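Probable cell division protein WhiA (Thermotoga maritima, PDB 3HYI) probably acts in cell division and chromosome segregation as a DNA-binding protein that joins a degenerate LAGLIDADG homing endonuclease domain to a helix-turn-helix domain. Local coordinates at residues Leu17-Phe22 and Leu62-Lys67; Arg230-Ile235 and Lys282-Ile287; Lys37-Leu42 and Phe119-Ser124. One frame throughout, in Å; residues are numbered along the deposited sequence.

Contact 1 of 3, residues Leu17-Phe22 and Leu62-Lys67; sequences LVNVPF and LLNLMK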
loop_
_atom_site.group_PDB
_atom_site.type_symbol
_atom_site.label_atom_id
_atom_site.label_comp_id
_atom_site.label_asym_id
_atom_site.label_seq_id
_atom_site.Cartn_x
_atom_site.Cartn_y
_atom_site.Cartn_z
ATOM N N LEU A 17 10.333 16.282 10.096
ATOM C CA LEU A 17 10.107 17.615 9.543
ATOM C C LEU A 17 10.224 18.757 10.556
ATOM O O LEU A 17 10.234 19.922 10.164
ATOM C CB LEU A 17 8.733 17.660 8.878
ATOM C CG LEU A 17 8.499 16.620 7.777
ATOM C CD1 LEU A 17 7.080 16.724 7.236
ATOM C CD2 LEU A 17 9.519 16.783 6.654
ATOM N N VAL A 18 10.323 18.433 11.842
ATOM C CA VAL A 18 10.309 19.450 12.901
ATOM C C VAL A 18 11.481 20.440 12.804
ATOM O O VAL A 18 11.322 21.616 13.135
ATOM C CB VAL A 18 10.283 18.794 14.312
ATOM C CG1 VAL A 18 10.444 19.839 15.412
ATOM C CG2 VAL A 18 8.990 18.021 14.509
ATOM N N ASN A 19 12.640 19.965 12.344
ATOM C CA ASN A 19 13.851 20.791 12.251
ATOM C C ASN A 19 14.389 20.983 10.827
ATOM O O ASN A 19 15.549 21.354 10.647
ATOM C CB ASN A 19 14.948 20.205 13.145
ATOM C CG ASN A 19 14.601 20.288 14.615
ATOM O OD1 ASN A 19 14.393 21.376 15.153
ATOM N ND2 ASN A 19 14.536 19.136 15.276
ATOM N N VAL A 20 13.548 20.743 9.822
ATOM C CA VAL A 20 13.889 21.059 8.431
ATOM C C VAL A 20 14.239 22.555 8.329
ATOM O O VAL A 20 13.634 23.370 9.016
ATOM C CB VAL A 20 12.716 20.704 7.475
ATOM C CG1 VAL A 20 12.871 21.387 6.117
ATOM C CG2 VAL A 20 12.614 19.193 7.306
ATOM N N PRO A 21 15.236 22.919 7.498
ATOM C CA PRO A 21 15.637 24.329 7.378
ATOM C C PRO A 21 14.512 25.343 7.104
ATOM O O PRO A 21 13.478 24.998 6.535
ATOM C CB PRO A 21 16.617 24.311 6.201
ATOM C CG PRO A 21 17.185 22.949 6.212
ATOM C CD PRO A 21 16.073 22.047 6.651
ATOM N N PHE A 22 14.738 26.583 7.529
ATOM C CA PHE A 22 13.852 27.705 7.218
ATOM C C PHE A 22 14.494 28.483 6.070
ATOM O O PHE A 22 15.403 29.287 6.283
ATOM C CB PHE A 22 13.653 28.592 8.452
ATOM C CG PHE A 22 13.301 27.822 9.694
ATOM C CD1 PHE A 22 12.004 27.383 9.916
ATOM C CD2 PHE A 22 14.275 27.521 10.634
ATOM C CE1 PHE A 22 11.687 26.664 11.064
ATOM C CE2 PHE A 22 13.964 26.805 11.780
ATOM C CZ PHE A 22 12.669 26.375 11.992
ATOM N N LEU A 62 5.281 24.427 14.448
ATOM C CA LEU A 62 4.580 25.707 14.532
ATOM C C LEU A 62 5.297 26.659 15.482
ATOM O O LEU A 62 5.423 27.848 15.190
ATOM C CB LEU A 62 3.133 25.504 14.993
ATOM C CG LEU A 62 2.242 26.746 15.065
ATOM C CD1 LEU A 62 2.104 27.399 13.695
ATOM C CD2 LEU A 62 0.873 26.404 15.648
ATOM N N LEU A 63 5.761 26.134 16.613
ATOM C CA LEU A 63 6.501 26.943 17.578
ATOM C C LEU A 63 7.829 27.421 17.000
ATOM O O LEU A 63 8.233 28.562 17.232
ATOM C CB LEU A 63 6.739 26.175 18.885
ATOM C CG LEU A 63 5.517 25.876 19.760
ATOM C CD1 LEU A 63 5.960 25.208 21.064
ATOM C CD2 LEU A 63 4.700 27.125 20.051
ATOM N N ASN A 64 8.501 26.554 16.245
ATOM C CA ASN A 64 9.764 26.927 15.604
ATOM C C ASN A 64 9.592 27.998 14.520
ATOM O O ASN A 64 10.464 28.852 14.346
ATOM C CB ASN A 64 10.460 25.697 15.020
ATOM C CG ASN A 64 10.948 24.725 16.092
ATOM O OD1 ASN A 64 11.021 25.060 17.274
ATOM N ND2 ASN A 64 11.296 23.512 15.669
ATOM N N LEU A 65 8.478 27.948 13.794
ATOM C CA LEU A 65 8.161 28.968 12.787
ATOM C C LEU A 65 7.911 30.327 13.432
ATOM O O LEU A 65 8.423 31.347 12.968
ATOM C CB LEU A 65 6.932 28.556 11.964
ATOM C CG LEU A 65 7.144 27.778 10.657
ATOM C CD1 LEU A 65 8.480 27.080 10.614
ATOM C CD2 LEU A 65 6.015 26.773 10.467
ATOM N N MET A 66 7.119 30.329 14.500
ATOM C CA MET A 66 6.828 31.555 15.251
ATOM C C MET A 66 8.078 32.150 15.901
ATOM O O MET A 66 8.192 33.369 16.042
ATOM C CB MET A 66 5.763 31.284 16.318
ATOM C CG MET A 66 4.383 30.984 15.753
ATOM S SD MET A 66 3.720 32.311 14.723
ATOM C CE MET A 66 3.101 33.434 15.974
ATOM N N LYS A 67 9.003 31.279 16.295
ATOM C CA LYS A 67 10.291 31.691 16.849
ATOM C C LYS A 67 11.171 32.328 15.773
ATOM O O LYS A 67 11.829 33.338 16.023
ATOM C CB LYS A 67 10.994 30.480 17.463
ATOM C CG LYS A 67 12.419 30.709 17.943
ATOM C CD LYS A 67 13.016 29.393 18.426
ATOM C CE LYS A 67 14.530 29.448 18.520
ATOM N NZ LYS A 67 14.982 30.127 19.762
#
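Asn64 and Phe22 meet with CG anti to the carbonyl carbon in both residues (chi1 -67° and -49°), Asn64 from helix 56-68 and Phe22 from the loop after helix 9-16. This carries Asn64 CG toward the type I turn Leu17-Val20. Asn64 ND2 donates to Val18 O at 3.2 Å, with an N-H...O angle of 146°. The acceptor lies in the plane of the Asn64 amide. Seen from the Val18 carbonyl, the donor sits above the plane. Arg61 NH1 also bonds to Val18 O, so two donors grip this carbonyl. Val18 CG1 lies beside the same amide, 3.8 Å from Asn64 ND2.

The Phe22 ring meets the helix with its edge. Phe22 CZ comes to 3.8 Å from Asn64 CB, and the ring and the Asn64 amide are nearly perpendicular. Next along the rim, Phe22 CE1 is only 3.3 Å from Leu65 CD1. This is very close for two carbons. The Leu65 side chain also lies away from staggered torsions, so the detail of this pair is somewhat doubtful. Val20 O lies 4.2 Å above the centre of one ring face. The Phe22 ring also meets that of Tyr68.

The contact joins the loop between helices 9-16 and 25-39 to helix 56-68, at the surface of the N-terminal LAGLIDADG-like region. Phe22 and Leu65 both touch helix 25-39, at Val28 and at Glu31 and Phe35. Leu63 and Met66 of helix 56-68 pack on strand 73-79.

Contact 2 of 3, residues Arg230-Ile235 and Lys282-Ile287; sequences RAIELI and KRIIKI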
loop_
_atom_site.group_PDB
_atom_site.type_symbol
_atom_site.label_atom_id
_atom_site.label_comp_id
_atom_site.label_asym_id
_atom_site.label_seq_id
_atom_site.Cartn_x
_atom_site.Cartn_y
_atom_site.Cartn_z
ATOM N N ARG A 230 0.598 -47.705 -18.008
ATOM C CA ARG A 230 1.516 -48.849 -18.077
ATOM C C ARG A 230 1.251 -49.881 -16.973
ATOM O O ARG A 230 1.231 -51.086 -17.235
ATOM C CB ARG A 230 2.971 -48.376 -18.003
ATOM C CG ARG A 230 3.987 -49.447 -18.369
ATOM N N ALA A 231 1.046 -49.406 -15.746
ATOM C CA ALA A 231 0.747 -50.285 -14.607
ATOM C C ALA A 231 -0.556 -51.061 -14.811
ATOM O O ALA A 231 -0.633 -52.251 -14.516
ATOM C CB ALA A 231 0.676 -49.473 -13.315
ATOM N N ILE A 232 -1.575 -50.376 -15.320
ATOM C CA ILE A 232 -2.867 -50.998 -15.603
ATOM C C ILE A 232 -2.756 -52.045 -16.713
ATOM O O ILE A 232 -3.390 -53.098 -16.641
ATOM C CB ILE A 232 -3.918 -49.936 -15.995
ATOM C CG1 ILE A 232 -4.225 -49.035 -14.796
ATOM C CG2 ILE A 232 -5.199 -50.589 -16.479
ATOM C CD1 ILE A 232 -4.952 -47.778 -15.164
ATOM N N GLU A 233 -1.942 -51.751 -17.727
ATOM C CA GLU A 233 -1.745 -52.658 -18.864
ATOM C C GLU A 233 -1.068 -53.956 -18.427
ATOM O O GLU A 233 -1.447 -55.036 -18.872
ATOM C CB GLU A 233 -0.895 -52.001 -19.962
ATOM C CG GLU A 233 -1.418 -50.671 -20.516
ATOM C CD GLU A 233 -2.496 -50.819 -21.566
ATOM O OE1 GLU A 233 -3.258 -51.812 -21.512
ATOM O OE2 GLU A 233 -2.589 -49.928 -22.443
ATOM N N LEU A 234 -0.053 -53.838 -17.574
ATOM C CA LEU A 234 0.666 -55.005 -17.048
ATOM C C LEU A 234 -0.255 -55.921 -16.249
ATOM O O LEU A 234 -0.222 -57.141 -16.417
ATOM C CB LEU A 234 1.838 -54.562 -16.165
ATOM C CG LEU A 234 3.048 -53.969 -16.887
ATOM C CD1 LEU A 234 3.970 -53.277 -15.899
ATOM C CD2 LEU A 234 3.804 -55.045 -17.657
ATOM N N ILE A 235 -1.071 -55.323 -15.385
ATOM C CA ILE A 235 -2.025 -56.064 -14.556
ATOM C C ILE A 235 -3.072 -56.755 -15.424
ATOM O O ILE A 235 -3.426 -57.911 -15.180
ATOM C CB ILE A 235 -2.746 -55.131 -13.550
ATOM C CG1 ILE A 235 -1.767 -54.623 -12.489
ATOM C CG2 ILE A 235 -3.908 -55.854 -12.870
ATOM C CD1 ILE A 235 -2.320 -53.480 -11.659
ATOM N N LYS A 282 -1.851 -45.211 -6.954
ATOM C CA LYS A 282 -0.561 -45.565 -6.343
ATOM C C LYS A 282 -0.520 -47.041 -5.934
ATOM O O LYS A 282 0.496 -47.715 -6.116
ATOM C CB LYS A 282 -0.272 -44.683 -5.129
ATOM C CG LYS A 282 -0.070 -43.214 -5.462
ATOM N N ARG A 283 -1.627 -47.535 -5.382
ATOM C CA ARG A 283 -1.759 -48.954 -5.048
ATOM C C ARG A 283 -1.673 -49.841 -6.285
ATOM O O ARG A 283 -1.029 -50.891 -6.262
ATOM C CB ARG A 283 -3.085 -49.225 -4.338
ATOM C CG ARG A 283 -3.140 -48.723 -2.906
ATOM C CD ARG A 283 -4.155 -49.515 -2.093
ATOM N NE ARG A 283 -5.519 -49.011 -2.255
ATOM C CZ ARG A 283 -6.626 -49.753 -2.191
ATOM N NH1 ARG A 283 -6.573 -51.070 -2.001
ATOM N NH2 ARG A 283 -7.808 -49.172 -2.339
ATOM N N ILE A 284 -2.343 -49.417 -7.353
ATOM C CA ILE A 284 -2.337 -50.149 -8.616
ATOM C C ILE A 284 -0.916 -50.243 -9.179
ATOM O O ILE A 284 -0.492 -51.302 -9.636
ATOM C CB ILE A 284 -3.291 -49.495 -9.646
ATOM C CG1 ILE A 284 -4.747 -49.763 -9.255
ATOM C CG2 ILE A 284 -3.023 -50.022 -11.049
ATOM C CD1 ILE A 284 -5.754 -48.937 -10.034
ATOM N N ILE A 285 -0.186 -49.136 -9.127
ATOM C CA ILE A 285 1.216 -49.108 -9.554
ATOM C C ILE A 285 2.088 -50.029 -8.687
ATOM O O ILE A 285 2.949 -50.741 -9.206
ATOM C CB ILE A 285 1.775 -47.667 -9.539
ATOM C CG1 ILE A 285 1.141 -46.846 -10.666
ATOM C CG2 ILE A 285 3.294 -47.664 -9.690
ATOM C CD1 ILE A 285 1.432 -45.361 -10.576
ATOM N N LYS A 286 1.852 -50.010 -7.376
ATOM C CA LYS A 286 2.534 -50.911 -6.436
ATOM C C LYS A 286 2.293 -52.381 -6.800
ATOM O O LYS A 286 3.221 -53.191 -6.774
ATOM C CB LYS A 286 2.087 -50.613 -4.993
ATOM C CG LYS A 286 2.327 -51.720 -3.956
ATOM C CD LYS A 286 3.805 -51.999 -3.708
ATOM C CE LYS A 286 3.978 -53.162 -2.739
ATOM N NZ LYS A 286 5.404 -53.422 -2.387
ATOM N N ILE A 287 1.051 -52.714 -7.146
ATOM C CA ILE A 287 0.699 -54.072 -7.575
ATOM C C ILE A 287 1.378 -54.458 -8.895
ATOM O O ILE A 287 1.812 -55.595 -9.062
ATOM C CB ILE A 287 -0.837 -54.244 -7.704
ATOM C CG1 ILE A 287 -1.480 -54.280 -6.313
ATOM C CG2 ILE A 287 -1.183 -55.517 -8.467
ATOM C CD1 ILE A 287 -2.992 -54.223 -6.335
#
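Ile235 and Ile284 make the closest side-chain approach between these two helices. Ile235 has CG1 anti to the carbonyl carbon (chi1 -68°), and the next bond is extended (chi2 167°). Its CD1 reaches across the gap to Ile284 CG2 at 3.6 Å. The same methyl lies 3.5 Å from Ile284 O, so it also rests on the backbone of the facing helix. On another side Ile235 CD1 meets Ile287 CG2 at 4.0 Å. The Ile235 side chain crosses both partners at about a right angle. In Ile284, CG2 stands anti to the backbone N and serves two neighbours. Besides Ile235 CD1 it touches Ile232 CG1, at 4.1 Å.

Both segments belong to the C-terminal helix-turn-helix domain. Helix 274-288 lies in the predicted DNA-binding motif and, by its place after helix 263-268, is probably the recognition helix. Helix 207-238 packs against it, with the segment axes 8.6 Å apart at closest and inclined by 51°. The small Ala231 side chain lies where the backbones come near, with Ala231 CA 5.2 Å from Ile285 CA. Ile285 starts away from the facing helix, yet its CG1 lies 3.8 Å from Ala231 CB. No hydrogen bond spans the two segments. Ile232 also packs on Arg255 and Leu256 of helix 246-257, and Arg283 forms a salt bridge with Asp247 of that helix.

Contact 3 of 3, residues Lys37-Leu42 and Phe119-Ser124; sequences KARGDL and FLSGGS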
loop_
_atom_site.group_PDB
_atom_site.type_symbol
_atom_site.label_atom_id
_atom_site.label_comp_id
_atom_site.label_asym_id
_atom_site.label_seq_id
_atom_site.Cartn_x
_atom_site.Cartn_y
_atom_site.Cartn_z
ATOM N N LYS A 37 -4.259 27.742 6.901
ATOM C CA LYS A 37 -5.307 27.274 5.988
ATOM C C LYS A 37 -5.900 25.931 6.424
ATOM O O LYS A 37 -7.113 25.729 6.344
ATOM C CB LYS A 37 -4.772 27.157 4.557
ATOM C CG LYS A 37 -4.471 28.486 3.861
ATOM C CD LYS A 37 -5.686 29.399 3.807
ATOM C CE LYS A 37 -5.523 30.476 2.744
ATOM N NZ LYS A 37 -6.528 31.571 2.897
ATOM N N ALA A 38 -5.044 25.023 6.888
ATOM C CA ALA A 38 -5.478 23.681 7.279
ATOM C C ALA A 38 -6.156 23.643 8.651
ATOM O O ALA A 38 -7.229 23.055 8.798
ATOM C CB ALA A 38 -4.297 22.714 7.251
ATOM N N ARG A 39 -5.531 24.261 9.651
ATOM C CA ARG A 39 -5.982 24.117 11.042
ATOM C C ARG A 39 -6.102 25.423 11.835
ATOM O O ARG A 39 -6.290 25.393 13.053
ATOM C CB ARG A 39 -5.049 23.143 11.775
ATOM C CG ARG A 39 -5.185 21.687 11.325
ATOM C CD ARG A 39 -6.591 21.141 11.586
ATOM N NE ARG A 39 -6.708 19.712 11.300
ATOM C CZ ARG A 39 -6.268 18.736 12.095
ATOM N NH1 ARG A 39 -5.658 19.014 13.242
ATOM N NH2 ARG A 39 -6.433 17.467 11.737
ATOM N N GLY A 40 -6.029 26.560 11.149
ATOM C CA GLY A 40 -6.108 27.856 11.807
ATOM C C GLY A 40 -7.511 28.425 11.772
ATOM O O GLY A 40 -8.109 28.545 10.702
ATOM N N ASP A 41 -8.047 28.755 12.944
ATOM C CA ASP A 41 -9.263 29.551 13.033
ATOM C C ASP A 41 -8.817 31.001 13.194
ATOM O O ASP A 41 -8.412 31.420 14.278
ATOM C CB ASP A 41 -10.142 29.103 14.207
ATOM C CG ASP A 41 -11.512 29.760 14.199
ATOM O OD1 ASP A 41 -11.914 30.320 13.154
ATOM O OD2 ASP A 41 -12.193 29.718 15.244
ATOM N N LEU A 42 -8.865 31.749 12.096
ATOM C CA LEU A 42 -8.356 33.116 12.068
ATOM C C LEU A 42 -9.423 34.106 12.520
ATOM O O LEU A 42 -10.594 33.972 12.166
ATOM C CB LEU A 42 -7.869 33.473 10.660
ATOM C CG LEU A 42 -7.031 34.749 10.553
ATOM N N PHE A 119 0.529 19.450 5.353
ATOM C CA PHE A 119 0.697 18.053 5.727
ATOM C C PHE A 119 0.898 17.863 7.226
ATOM O O PHE A 119 0.279 16.985 7.833
ATOM C CB PHE A 119 1.887 17.452 4.976
ATOM C CG PHE A 119 2.165 16.024 5.334
ATOM C CD1 PHE A 119 3.183 15.702 6.220
ATOM C CD2 PHE A 119 1.396 15.002 4.797
ATOM C CE1 PHE A 119 3.440 14.388 6.553
ATOM C CE2 PHE A 119 1.647 13.677 5.129
ATOM C CZ PHE A 119 2.671 13.369 6.006
ATOM N N LEU A 120 1.780 18.666 7.813
ATOM C CA LEU A 120 2.045 18.589 9.248
ATOM C C LEU A 120 0.775 18.820 10.059
ATOM O O LEU A 120 0.459 18.045 10.962
ATOM C CB LEU A 120 3.121 19.602 9.666
ATOM C CG LEU A 120 4.579 19.175 9.466
ATOM C CD1 LEU A 120 5.490 20.368 9.620
ATOM C CD2 LEU A 120 4.981 18.064 10.441
ATOM N N SER A 121 0.043 19.876 9.718
ATOM C CA SER A 121 -1.109 20.308 10.507
ATOM C C SER A 121 -2.345 19.428 10.293
ATOM O O SER A 121 -2.937 18.943 11.259
ATOM C CB SER A 121 -1.447 21.777 10.205
ATOM O OG SER A 121 -1.766 21.975 8.837
ATOM N N GLY A 122 -2.730 19.226 9.034
ATOM C CA GLY A 122 -3.968 18.511 8.714
ATOM C C GLY A 122 -3.825 17.262 7.862
ATOM O O GLY A 122 -4.828 16.645 7.497
ATOM N N GLY A 123 -2.590 16.880 7.546
ATOM C CA GLY A 123 -2.341 15.724 6.689
ATOM C C GLY A 123 -2.000 14.469 7.467
ATOM O O GLY A 123 -1.772 14.513 8.670
ATOM N N SER A 124 -1.982 13.338 6.772
ATOM C CA SER A 124 -1.518 12.082 7.358
ATOM C C SER A 124 -1.107 11.101 6.276
ATOM O O SER A 124 -1.402 11.292 5.095
ATOM C CB SER A 124 -2.587 11.451 8.261
ATOM O OG SER A 124 -3.771 11.162 7.541
#
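The Arg39 guanidinium lies with one face over the backbone of Ser121 and Gly122. Ser121 O stands 3.3 Å above the plane, over the centre of the group. Gly122 CA lies over the same face, 4.0 Å from Arg39 NE. Arg39 NH1 is 3.4 Å from Ser121 O, but the angle is poor and no hydrogen bond forms. NH1 instead bonds to Ser52 O and His54 ND1. Arg39 CG, anti to the carbonyl carbon, rests against Ser121 CB at 3.9 Å; beyond it the chain bends at chi2 (-62°), which turns CD.

Helices 25-39 and 108-122 each lead into the first strand of a four-stranded antiparallel sheet, as the paired helices of a LAGLIDADG fold do. Arg39 and Gly122 probably fall where active homing endonucleases carry metal-binding acids, consistent with the degenerate character of this domain.

Ala38 approaches Gly122, with their CA atoms 5.6 Å apart. Ala38 CB lies 3.1 Å from Ser121 OG, a tight contact whose exact distance should be read with caution. That hydroxyl sits between the backbone N and the carbonyl carbon (chi1 60°) and hydrogen-bonds to Gly117 O in its own helix.

In the fold
From the N terminus, the loop 17-22 comes first. Contact 1 closes when the chain returns to it in helix 56-68. Before that, the chain passes 37-42, which opens contact 3 and finds its partner only at 119-124. Contacts 1 and 3 therefore cross along the chain. They also touch in space, where Leu17 packs on Phe119 and Leu120. Contact 1 ties the loop after helix 9-16 to helix 56-68, and contact 3 joins the ends of helices 25-39 and 108-122, one from each LAGLIDADG-like region. Contact 2 opens after both have closed. It joins two helices of the C-terminal domain, with nearest atoms about 62 Å from contact 1 and about 56 Å from contact 3.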